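Group 1 truncated hemoglobin GlbN (Synechocystis sp., PDB 1S69) binds one heme per subunit and forms a very stable complex with oxygen, which it releases slowly. Local coordinates at residues V14-A17 with V18-Y22; D29-K32 with H33-A36; V38-A41 with K42-A45; D62-Y65 with M66-H70. One frame throughout, in Å; residues are numbered along the deposited sequence.

Interaction 1: V14-A17 with V18-Y22. With CYN (cyanide ion), chain C.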
# COMPACT_ATOMS: atom_id res chain seq x y z
N VAL A 14 -11.78 1.89 -0.47
CA VAL A 14 -10.46 1.58 -1.00
C VAL A 14 -10.04 2.59 -2.07
O VAL A 14 -8.89 3.03 -2.09
CB VAL A 14 -10.36 0.09 -1.54
CG1 VAL A 14 -9.03 -0.17 -2.32
CG2 VAL A 14 -10.55 -0.90 -0.45
N ASP A 15 -10.98 3.00 -2.94
CA ASP A 15 -10.67 3.91 -4.07
C ASP A 15 -10.19 5.21 -3.54
O ASP A 15 -9.17 5.75 -3.98
CB ASP A 15 -11.91 4.11 -4.97
CG ASP A 15 -11.69 5.20 -6.08
OD1 ASP A 15 -11.24 4.82 -7.22
OD2 ASP A 15 -11.97 6.43 -5.91
N LEU A 16 -10.92 5.71 -2.55
CA LEU A 16 -10.59 6.96 -1.84
C LEU A 16 -9.29 6.86 -1.05
O LEU A 16 -8.47 7.77 -1.08
CB LEU A 16 -11.70 7.32 -0.87
CG LEU A 16 -11.89 8.79 -0.48
CD1 LEU A 16 -11.65 9.02 1.01
CD2 LEU A 16 -11.15 9.84 -1.36
N ALA A 17 -9.14 5.77 -0.29
CA ALA A 17 -7.90 5.56 0.47
C ALA A 17 -6.67 5.56 -0.42
O ALA A 17 -5.67 6.15 -0.09
CB ALA A 17 -7.97 4.25 1.25
N VAL A 18 -6.72 4.84 -1.52
CA VAL A 18 -5.58 4.75 -2.43
C VAL A 18 -5.21 6.13 -3.03
O VAL A 18 -4.05 6.50 -3.14
CB VAL A 18 -5.81 3.67 -3.53
CG1 VAL A 18 -4.73 3.77 -4.64
CG2 VAL A 18 -5.69 2.23 -2.90
N ASP A 19 -6.23 6.88 -3.41
CA ASP A 19 -5.99 8.19 -4.00
C ASP A 19 -5.31 9.12 -3.03
O ASP A 19 -4.30 9.78 -3.36
CB ASP A 19 -7.30 8.83 -4.43
CG ASP A 19 -7.85 8.24 -5.69
OD1 ASP A 19 -7.22 7.45 -6.41
OD2 ASP A 19 -8.99 8.55 -6.06
N LYS A 20 -5.87 9.15 -1.83
CA LYS A 20 -5.38 9.94 -0.74
C LYS A 20 -4.00 9.50 -0.28
O LYS A 20 -3.14 10.32 0.06
CB LYS A 20 -6.35 9.85 0.46
CG LYS A 20 -7.69 10.67 0.44
CD LYS A 20 -7.51 11.99 -0.25
CE LYS A 20 -8.30 13.16 0.44
NZ LYS A 20 -8.26 14.40 -0.46
N PHE A 21 -3.79 8.20 -0.25
CA PHE A 21 -2.49 7.63 0.15
C PHE A 21 -1.36 8.15 -0.79
O PHE A 21 -0.34 8.59 -0.31
CB PHE A 21 -2.62 6.09 0.20
CG PHE A 21 -1.31 5.35 0.20
CD1 PHE A 21 -0.44 5.42 1.32
CD2 PHE A 21 -0.94 4.58 -0.90
CE1 PHE A 21 0.78 4.70 1.33
CE2 PHE A 21 0.28 3.91 -0.92
CZ PHE A 21 1.13 3.96 0.19
N TYR A 22 -1.56 8.09 -2.11
CA TYR A 22 -0.58 8.56 -3.05
C TYR A 22 -0.38 10.05 -3.00
O TYR A 22 0.75 10.54 -3.16
CB TYR A 22 -0.82 8.03 -4.46
CG TYR A 22 -0.41 6.56 -4.55
CD1 TYR A 22 0.93 6.17 -4.26
CD2 TYR A 22 -1.38 5.54 -4.79
CE1 TYR A 22 1.31 4.82 -4.27
CE2 TYR A 22 -1.00 4.18 -4.80
CZ TYR A 22 0.35 3.84 -4.52
OH TYR A 22 0.77 2.53 -4.51
C CYN C . 3.58 0.78 -3.65
N CYN C . 2.90 1.64 -3.56
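Val14 and Val18, one helical turn apart on helix 10-26, lie side by side and point the same way, with Val14 CG1 4.2 Å from Val18 CG2. A compact beta-branched residue suits this buried strip, where Val18 also packs on Lys48 of helix 40-54. Leu16 and Lys20 run alongside each other in the same manner, Leu16 CD2 resting on the aliphatic part of the lysine, while Ala17 keeps its position slim where helix 81-98 comes close.

The backbone supplies the i to i+4 ladder of an alpha helix: Val18, Asp19, Lys20 and Phe21 donate their N-H groups to Val14, Asp15, Leu16 and Ala17. The bond from Phe21 N to Ala17 O measures 2.8 Å.

Two like charges come close where Asp15 OD2 is 3.7 Å from Asp19 OD2. Asp19 CG lies anti to its carbonyl carbon (chi1 -76°), which folds the carboxylate back beside Asp15 O. Lys48 reconciles the pair, since its NZ forms salt bridges with OD1 of both.

At the heme-facing end Phe21 CD2 sits over the centre of the Tyr22 ring, 3.8 Å above its plane. Tyr22 OH donates a very short hydrogen bond of 2.5 Å to the cyanide N, which lies in the ring plane. With Phe21 over its face and Gln43 NE2 hydrogen-bonded at its oxygen, the phenol is held as a directed donor, likely to stabilise negative charge on the iron-bound ligand.

Interaction 2: D29-K32 with H33-A36. With HEM (protoporphyrin IX containing Fe), chain D.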
# COMPACT_ATOMS: atom_id res chain seq x y z
N ASP A 29 8.86 13.39 1.66
CA ASP A 29 10.27 13.49 1.24
C ASP A 29 11.11 12.22 1.46
O ASP A 29 12.14 12.04 0.80
CB ASP A 29 10.90 14.62 1.99
CG ASP A 29 10.56 15.95 1.38
OD1 ASP A 29 9.79 16.06 0.34
OD2 ASP A 29 11.04 16.96 1.89
N ARG A 30 10.66 11.35 2.34
CA ARG A 30 11.38 10.06 2.56
C ARG A 30 11.29 9.12 1.35
O ARG A 30 12.18 8.30 1.11
CB ARG A 30 10.80 9.39 3.76
CG ARG A 30 10.97 10.23 5.04
CD ARG A 30 10.27 9.61 6.24
NE ARG A 30 8.80 9.55 6.03
CZ ARG A 30 7.94 9.07 6.91
NH1 ARG A 30 8.38 8.58 8.04
NH2 ARG A 30 6.65 9.00 6.63
N ILE A 31 10.21 9.27 0.58
CA ILE A 31 9.90 8.25 -0.45
C ILE A 31 9.37 8.72 -1.77
O ILE A 31 9.27 7.93 -2.70
CB ILE A 31 8.89 7.17 0.14
CG1 ILE A 31 7.60 7.84 0.63
CG2 ILE A 31 9.61 6.30 1.22
CD1 ILE A 31 6.46 6.84 1.04
N LYS A 32 9.04 10.00 -1.90
CA LYS A 32 8.31 10.44 -3.11
C LYS A 32 9.07 10.22 -4.42
O LYS A 32 8.48 9.98 -5.47
CB LYS A 32 7.97 11.93 -3.00
CG LYS A 32 9.20 12.87 -3.01
CD LYS A 32 8.81 14.24 -2.41
CE LYS A 32 9.93 15.29 -2.72
NZ LYS A 32 9.58 16.64 -2.17
N HIS A 33 10.39 10.28 -4.31
CA HIS A 33 11.29 10.14 -5.45
C HIS A 33 11.26 8.72 -6.04
O HIS A 33 11.60 8.55 -7.23
CB HIS A 33 12.74 10.56 -5.07
CG HIS A 33 13.26 9.83 -3.86
ND1 HIS A 33 12.86 10.13 -2.58
CD2 HIS A 33 14.10 8.77 -3.76
CE1 HIS A 33 13.43 9.29 -1.73
NE2 HIS A 33 14.18 8.45 -2.42
N PHE A 34 10.84 7.71 -5.25
CA PHE A 34 10.66 6.35 -5.81
C PHE A 34 9.62 6.33 -6.95
O PHE A 34 9.62 5.45 -7.81
CB PHE A 34 10.32 5.31 -4.71
CG PHE A 34 11.52 4.98 -3.85
CD1 PHE A 34 12.60 4.22 -4.37
CD2 PHE A 34 11.64 5.50 -2.59
CE1 PHE A 34 13.75 3.95 -3.56
CE2 PHE A 34 12.77 5.21 -1.80
CZ PHE A 34 13.81 4.46 -2.29
N PHE A 35 8.73 7.32 -6.93
CA PHE A 35 7.62 7.40 -7.92
C PHE A 35 7.87 8.38 -9.03
O PHE A 35 6.98 8.59 -9.82
CB PHE A 35 6.30 7.73 -7.21
CG PHE A 35 5.88 6.63 -6.25
CD1 PHE A 35 6.40 6.63 -4.93
CD2 PHE A 35 5.07 5.54 -6.69
CE1 PHE A 35 6.09 5.58 -4.03
CE2 PHE A 35 4.73 4.47 -5.78
CZ PHE A 35 5.22 4.51 -4.47
N ALA A 36 9.09 8.94 -9.10
CA ALA A 36 9.46 9.95 -10.09
C ALA A 36 9.13 9.52 -11.50
O ALA A 36 8.57 10.29 -12.26
CB ALA A 36 10.95 10.31 -9.96
CHA HEM D . 4.58 -0.95 -7.32
CHB HEM D . 2.04 -2.67 -3.51
CHC HEM D . 5.60 -1.22 -0.54
CHD HEM D . 7.16 1.66 -4.15
C1A HEM D . 3.62 -1.60 -6.53
C2A HEM D . 2.44 -2.29 -7.04
C3A HEM D . 1.73 -2.72 -6.00
C4A HEM D . 2.42 -2.35 -4.80
CMA HEM D . 0.38 -3.48 -6.09
CAA HEM D . 2.12 -2.40 -8.55
CBA HEM D . 2.52 -3.84 -8.91
CGA HEM D . 2.11 -4.35 -10.29
O1A HEM D . 2.85 -3.95 -11.18
O2A HEM D . 1.13 -5.16 -10.50
C1B HEM D . 2.83 -2.46 -2.40
C2B HEM D . 2.47 -2.88 -1.09
C3B HEM D . 3.47 -2.52 -0.24
C4B HEM D . 4.45 -1.80 -1.04
CMB HEM D . 1.15 -3.68 -0.78
CAB HEM D . 3.62 -2.65 1.33
CBB HEM D . 2.65 -2.38 2.25
C1C HEM D . 6.34 -0.29 -1.28
C2C HEM D . 7.38 0.54 -0.74
C3C HEM D . 7.77 1.36 -1.75
C4C HEM D . 7.00 1.06 -2.93
CMC HEM D . 7.88 0.42 0.75
CAC HEM D . 8.82 2.48 -1.81
CBC HEM D . 8.81 3.41 -0.86
C1D HEM D . 6.63 1.22 -5.33
C2D HEM D . 6.97 1.72 -6.61
C3D HEM D . 6.19 0.88 -7.56
C4D HEM D . 5.46 -0.05 -6.80
CMD HEM D . 7.93 2.86 -6.98
CAD HEM D . 6.14 0.98 -9.07
CBD HEM D . 7.39 0.18 -9.43
CGD HEM D . 7.83 0.52 -10.82
O1D HEM D . 7.31 -0.07 -11.75
O2D HEM D . 8.71 1.37 -11.01
NA HEM D . 3.53 -1.64 -5.17
NB HEM D . 4.05 -1.77 -2.35
NC HEM D . 6.15 0.06 -2.60
ND HEM D . 5.75 0.14 -5.46
FE HEM D . 4.88 -0.79 -3.92
O HOH W 1 12.67 12.83 -1.74
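Phe34 and Phe35 are tied back to Ile31 and Lys32 by two i to i+3 hydrogen bonds, the signature of a 3-10 turn. Phe34 N reaches Ile31 O at 3.0 Å and Phe35 N reaches Lys32 O at the same 3.0 Å.

The apolar contacts lie on the heme side. Ile31 CB lies 4.2 Å from Phe34 CD2, and Ile31 CG2 touches the heme vinyl carbon CBC at 3.6 Å. Phe35 brings its CZ within 3.5 Å of the heme meso carbon CHD and takes the heme methyl CMD over one face, toward the rim. A flat aromatic suits this place, because it can border both the porphyrin and the bound cyanide.

Polar groups occupy the outer side. Lys32, extended beyond CG, carries NZ to Asp29 OD1 in a 2.6 Å salt bridge. With CG between its own backbone N and carbonyl carbon (chi1 54°), the His33 ring folds back over the turn, its CE1 3.3 Å from Arg30 O. A water donates to Asp29 O and is also hydrogen-bonded to His33 ND1, so that it bridges the two ends of the turn.

The turn belongs to the connection between helix 10-26 and helix 40-54. Ile31 leans on Val87 of helix 81-98 and on Val25 of helix 10-26, Phe34 meets His83 edge to face, and Phe35 packs on Val25 and Leu26.

Interaction 3: V38-A41 with K42-A45. With HEM (protoporphyrin IX containing Fe), chain D.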
# COMPACT_ATOMS: atom_id res chain seq x y z
N VAL A 38 7.10 6.88 -12.27
CA VAL A 38 5.98 5.94 -12.22
C VAL A 38 4.66 6.57 -12.79
O VAL A 38 4.30 7.70 -12.46
CB VAL A 38 5.79 5.32 -10.78
CG1 VAL A 38 4.50 4.44 -10.68
CG2 VAL A 38 7.04 4.49 -10.34
N ASP A 39 3.99 5.83 -13.66
CA ASP A 39 2.67 6.19 -14.16
C ASP A 39 1.67 6.03 -12.99
O ASP A 39 1.35 4.91 -12.60
CB ASP A 39 2.33 5.28 -15.32
CG ASP A 39 0.98 5.60 -15.95
OD1 ASP A 39 0.12 6.28 -15.35
OD2 ASP A 39 0.71 5.20 -17.07
N MET A 40 1.27 7.15 -12.40
CA MET A 40 0.47 7.14 -11.17
C MET A 40 -0.98 6.70 -11.40
O MET A 40 -1.59 6.12 -10.51
CB MET A 40 0.53 8.47 -10.44
CG MET A 40 1.95 8.88 -9.94
SD MET A 40 2.74 7.65 -8.89
CE MET A 40 1.68 7.71 -7.41
N ALA A 41 -1.50 6.86 -12.61
CA ALA A 41 -2.85 6.35 -12.97
C ALA A 41 -2.82 4.84 -12.90
O ALA A 41 -3.70 4.23 -12.29
CB ALA A 41 -3.29 6.84 -14.40
N LYS A 42 -1.80 4.23 -13.52
CA LYS A 42 -1.64 2.80 -13.49
C LYS A 42 -1.35 2.28 -12.07
O LYS A 42 -1.85 1.23 -11.68
CB LYS A 42 -0.53 2.39 -14.40
CG LYS A 42 -0.89 2.44 -15.85
CD LYS A 42 0.25 1.89 -16.69
CE LYS A 42 -0.09 1.93 -18.20
NZ LYS A 42 -1.29 2.80 -18.49
N GLN A 43 -0.54 3.02 -11.33
CA GLN A 43 -0.18 2.65 -9.95
C GLN A 43 -1.40 2.65 -9.02
O GLN A 43 -1.62 1.71 -8.28
CB GLN A 43 0.89 3.62 -9.42
CG GLN A 43 1.43 3.31 -8.01
CD GLN A 43 2.05 1.90 -7.87
OE1 GLN A 43 2.65 1.40 -8.81
NE2 GLN A 43 1.90 1.27 -6.70
N ARG A 44 -2.17 3.74 -9.06
CA ARG A 44 -3.47 3.82 -8.38
C ARG A 44 -4.39 2.61 -8.67
O ARG A 44 -4.92 2.01 -7.75
CB ARG A 44 -4.17 5.14 -8.64
CG ARG A 44 -3.62 6.26 -7.79
CD ARG A 44 -4.45 7.59 -7.88
NE ARG A 44 -4.26 8.23 -9.17
CZ ARG A 44 -3.32 9.16 -9.47
NH1 ARG A 44 -2.52 9.69 -8.56
NH2 ARG A 44 -3.20 9.57 -10.70
N ALA A 45 -4.57 2.26 -9.95
CA ALA A 45 -5.43 1.14 -10.33
C ALA A 45 -4.85 -0.17 -9.80
O ALA A 45 -5.60 -1.01 -9.25
CB ALA A 45 -5.58 1.04 -11.85
CHA HEM D . 4.58 -0.95 -7.32
CHB HEM D . 2.04 -2.67 -3.51
CHC HEM D . 5.60 -1.22 -0.54
CHD HEM D . 7.16 1.66 -4.15
C1A HEM D . 3.62 -1.60 -6.53
C2A HEM D . 2.44 -2.29 -7.04
C3A HEM D . 1.73 -2.72 -6.00
C4A HEM D . 2.42 -2.35 -4.80
CMA HEM D . 0.38 -3.48 -6.09
CAA HEM D . 2.12 -2.40 -8.55
CBA HEM D . 2.52 -3.84 -8.91
CGA HEM D . 2.11 -4.35 -10.29
O1A HEM D . 2.85 -3.95 -11.18
O2A HEM D . 1.13 -5.16 -10.50
C1B HEM D . 2.83 -2.46 -2.40
C2B HEM D . 2.47 -2.88 -1.09
C3B HEM D . 3.47 -2.52 -0.24
C4B HEM D . 4.45 -1.80 -1.04
CMB HEM D . 1.15 -3.68 -0.78
CAB HEM D . 3.62 -2.65 1.33
CBB HEM D . 2.65 -2.38 2.25
C1C HEM D . 6.34 -0.29 -1.28
C2C HEM D . 7.38 0.54 -0.74
C3C HEM D . 7.77 1.36 -1.75
C4C HEM D . 7.00 1.06 -2.93
CMC HEM D . 7.88 0.42 0.75
CAC HEM D . 8.82 2.48 -1.81
CBC HEM D . 8.81 3.41 -0.86
C1D HEM D . 6.63 1.22 -5.33
C2D HEM D . 6.97 1.72 -6.61
C3D HEM D . 6.19 0.88 -7.56
C4D HEM D . 5.46 -0.05 -6.80
CMD HEM D . 7.93 2.86 -6.98
CAD HEM D . 6.14 0.98 -9.07
CBD HEM D . 7.39 0.18 -9.43
CGD HEM D . 7.83 0.52 -10.82
O1D HEM D . 7.31 -0.07 -11.75
O2D HEM D . 8.71 1.37 -11.01
NA HEM D . 3.53 -1.64 -5.17
NB HEM D . 4.05 -1.77 -2.35
NC HEM D . 6.15 0.06 -2.60
ND HEM D . 5.75 0.14 -5.46
FE HEM D . 4.88 -0.79 -3.92
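Val38 and Gln43 meet on the inner, heme-facing side, Val38 CG1 3.9 Å from Gln43 CB, while the other valine methyl, CG2, turns to the heme propionate oxygen O2D. The glutamine bends at its second torsion (chi2 58°), which swings the amide over the porphyrin: NE2 lies 3.4 Å from heme C1A. An amide suits this buried place because NE2 can hydrogen-bond to Tyr22 OH while the flat group lies over the heme and touches the cyanide. Met40, bent twice along its flexible chain, packs toward Tyr22 and Leu26. Arg44 belongs to this packed part too, curling back so that Met40 O stands 3.5 Å above the centre of one guanidinium face, with NH1 3.8 Å from Met40 CB. Cut back to an alanine, this position would lose that lid, which is likely to leave Met40 O less covered and Asp19 of helix 10-26 without one of its neighbours.

The outer side is looser. Asp39 OD1 accepts weak bonds from Ala41 N and from Lys42 N, the latter at 3.4 Å, and OD2 makes a weak salt bridge of 3.4 Å with Lys42 NZ.

Asp39 is the N-cap, though both of its capping bonds are weak, and Gln43 N to Asp39 O at 3.0 Å starts the regular ladder. The capped helix 40-54 forms part of the distal wall of the heme pocket in the 2-on-2 fold of a group I truncated globin.

Interaction 4: D62-Y65 with M66-H70. With HEM (protoporphyrin IX containing Fe), chain D.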
# COMPACT_ATOMS: atom_id res chain seq x y z
N ASP A 62 -4.66 -9.51 -9.79
CA ASP A 62 -4.27 -9.61 -11.18
C ASP A 62 -3.19 -8.54 -11.45
O ASP A 62 -3.51 -7.38 -11.78
CB ASP A 62 -5.51 -9.35 -12.03
CG ASP A 62 -5.22 -9.35 -13.52
OD1 ASP A 62 -4.39 -10.17 -13.96
OD2 ASP A 62 -5.77 -8.54 -14.31
N GLY A 63 -1.92 -8.92 -11.26
CA GLY A 63 -0.79 -8.00 -11.36
C GLY A 63 0.46 -8.69 -10.87
O GLY A 63 0.45 -9.89 -10.62
N ARG A 64 1.53 -7.95 -10.71
CA ARG A 64 2.83 -8.55 -10.32
C ARG A 64 2.92 -8.98 -8.86
O ARG A 64 2.22 -8.45 -7.98
CB ARG A 64 3.95 -7.56 -10.57
CG ARG A 64 4.32 -7.38 -12.03
CD ARG A 64 5.43 -6.35 -12.14
NE ARG A 64 5.69 -6.04 -13.53
CZ ARG A 64 4.95 -5.21 -14.33
NH1 ARG A 64 3.83 -4.59 -13.90
NH2 ARG A 64 5.36 -5.00 -15.59
N TYR A 65 3.78 -9.98 -8.61
CA TYR A 65 4.17 -10.32 -7.25
C TYR A 65 4.98 -9.20 -6.65
O TYR A 65 5.72 -8.52 -7.37
CB TYR A 65 4.95 -11.62 -7.22
CG TYR A 65 4.02 -12.77 -7.55
CD1 TYR A 65 3.88 -13.22 -8.87
CD2 TYR A 65 3.28 -13.38 -6.54
CE1 TYR A 65 3.03 -14.26 -9.20
CE2 TYR A 65 2.42 -14.43 -6.84
CZ TYR A 65 2.29 -14.84 -8.20
OH TYR A 65 1.44 -15.86 -8.54
N MET A 66 4.90 -9.06 -5.33
CA MET A 66 5.62 -7.95 -4.63
C MET A 66 7.10 -7.95 -4.83
O MET A 66 7.72 -6.88 -4.90
CB MET A 66 5.30 -7.97 -3.13
CG MET A 66 3.82 -7.58 -2.89
SD MET A 66 3.31 -5.95 -3.47
CE MET A 66 2.56 -6.38 -5.04
N ARG A 67 7.71 -9.14 -4.85
CA ARG A 67 9.15 -9.20 -4.98
C ARG A 67 9.60 -8.69 -6.35
O ARG A 67 10.49 -7.80 -6.43
CB ARG A 67 9.67 -10.61 -4.67
CG ARG A 67 11.19 -10.75 -4.78
CD ARG A 67 11.72 -12.18 -4.43
NE ARG A 67 11.62 -12.31 -3.02
CZ ARG A 67 12.61 -12.15 -2.16
NH1 ARG A 67 13.85 -12.01 -2.56
NH2 ARG A 67 12.36 -12.23 -0.87
N GLU A 68 8.98 -9.20 -7.44
CA GLU A 68 9.37 -8.72 -8.76
C GLU A 68 8.97 -7.24 -8.93
O GLU A 68 9.68 -6.47 -9.59
CB GLU A 68 8.72 -9.59 -9.90
CG GLU A 68 7.18 -9.47 -9.95
CD GLU A 68 6.54 -10.49 -10.91
OE1 GLU A 68 7.20 -10.88 -11.91
OE2 GLU A 68 5.42 -10.95 -10.68
N ALA A 69 7.83 -6.84 -8.34
CA ALA A 69 7.34 -5.47 -8.47
C ALA A 69 8.37 -4.45 -7.95
O ALA A 69 8.47 -3.35 -8.50
CB ALA A 69 6.05 -5.32 -7.74
N HIS A 70 9.10 -4.81 -6.88
CA HIS A 70 9.95 -3.84 -6.16
C HIS A 70 11.42 -4.08 -6.38
O HIS A 70 12.21 -3.34 -5.88
CB HIS A 70 9.60 -3.78 -4.68
CG HIS A 70 8.19 -3.36 -4.43
ND1 HIS A 70 7.15 -4.27 -4.33
CD2 HIS A 70 7.61 -2.14 -4.38
CE1 HIS A 70 6.01 -3.63 -4.13
NE2 HIS A 70 6.25 -2.34 -4.23
CHA HEM D . 4.58 -0.95 -7.32
CHB HEM D . 2.04 -2.67 -3.51
CHC HEM D . 5.60 -1.22 -0.54
CHD HEM D . 7.16 1.66 -4.15
C1A HEM D . 3.62 -1.60 -6.53
C2A HEM D . 2.44 -2.29 -7.04
C3A HEM D . 1.73 -2.72 -6.00
C4A HEM D . 2.42 -2.35 -4.80
CMA HEM D . 0.38 -3.48 -6.09
CAA HEM D . 2.12 -2.40 -8.55
CBA HEM D . 2.52 -3.84 -8.91
CGA HEM D . 2.11 -4.35 -10.29
O1A HEM D . 2.85 -3.95 -11.18
O2A HEM D . 1.13 -5.16 -10.50
C1B HEM D . 2.83 -2.46 -2.40
C2B HEM D . 2.47 -2.88 -1.09
C3B HEM D . 3.47 -2.52 -0.24
C4B HEM D . 4.45 -1.80 -1.04
CMB HEM D . 1.15 -3.68 -0.78
CAB HEM D . 3.62 -2.65 1.33
CBB HEM D . 2.65 -2.38 2.25
C1C HEM D . 6.34 -0.29 -1.28
C2C HEM D . 7.38 0.54 -0.74
C3C HEM D . 7.77 1.36 -1.75
C4C HEM D . 7.00 1.06 -2.93
CMC HEM D . 7.88 0.42 0.75
CAC HEM D . 8.82 2.48 -1.81
CBC HEM D . 8.81 3.41 -0.86
C1D HEM D . 6.63 1.22 -5.33
C2D HEM D . 6.97 1.72 -6.61
C3D HEM D . 6.19 0.88 -7.56
C4D HEM D . 5.46 -0.05 -6.80
CMD HEM D . 7.93 2.86 -6.98
CAD HEM D . 6.14 0.98 -9.07
CBD HEM D . 7.39 0.18 -9.43
CGD HEM D . 7.83 0.52 -10.82
O1D HEM D . 7.31 -0.07 -11.75
O2D HEM D . 8.71 1.37 -11.01
NA HEM D . 3.53 -1.64 -5.17
NB HEM D . 4.05 -1.77 -2.35
NC HEM D . 6.15 0.06 -2.60
ND HEM D . 5.75 0.14 -5.46
FE HEM D . 4.88 -0.79 -3.92
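Glu68 OE2 lies against Arg64 CB at 3.7 Å, the two side chains crossing at about a right angle, but the guanidinium turns to a heme propionate instead of to this carboxylate. Nearest the metal, His70 NE2 binds the heme iron at 2.1 Å as the proximal ligand. Arg64 grips the propionate twice, its backbone N donating to O2A at 2.8 Å and its NH1 to O1A at 3.0 Å; a long cationic side chain suits a carboxylate at the pocket mouth. Met66 SD sits over the proximal face of the porphyrin, 3.5 Å from the meso carbon CHB. A serine in its place would probably leave a gap over that face near CHB and deprive His117 and Val121 of a packing partner.

The second shell fixes these groups. His70 ND1 donates to Met66 O at 2.7 Å, nearly in the ring plane and on a carbonyl lone pair, which sets the rotation of the imidazole and is likely to make it a more electron-rich ligand. Tyr65 N donates at 2.8 Å to the anti lone pair of Glu68 OE2, a reach made possible because Glu68 CG sits between its backbone N and carbonyl carbon (chi1 66°). With Tyr65 at the N-cap, this is the N3-to-N-cap half of a capping box.

This segment leads from the loop after helix 40-54 into helix 66-77, where Met66 and His70 pack against helix 115-121.

How the interactions relate
The four contacts follow one another along the chain without overlap, all within the one globin domain. Interaction 1 lies on helix 10-26, interaction 2 in the connection after it, interaction 3 at the start of helix 40-54 and interaction 4 at the entry to helix 66-77. Interactions 1, 2 and 3 touch one another round the bound cyanide: Tyr22 CE1 is 3.8 Å from Phe35 CE2, and Phe35 CD2 is 3.8 Å from Met40 SD. Interactions 1 and 4 have centres about 19 Å apart, on opposite sides of the chain's centre. The heme lies between, so that three successive pieces contribute to the distal pocket and the fourth supplies the proximal ligand.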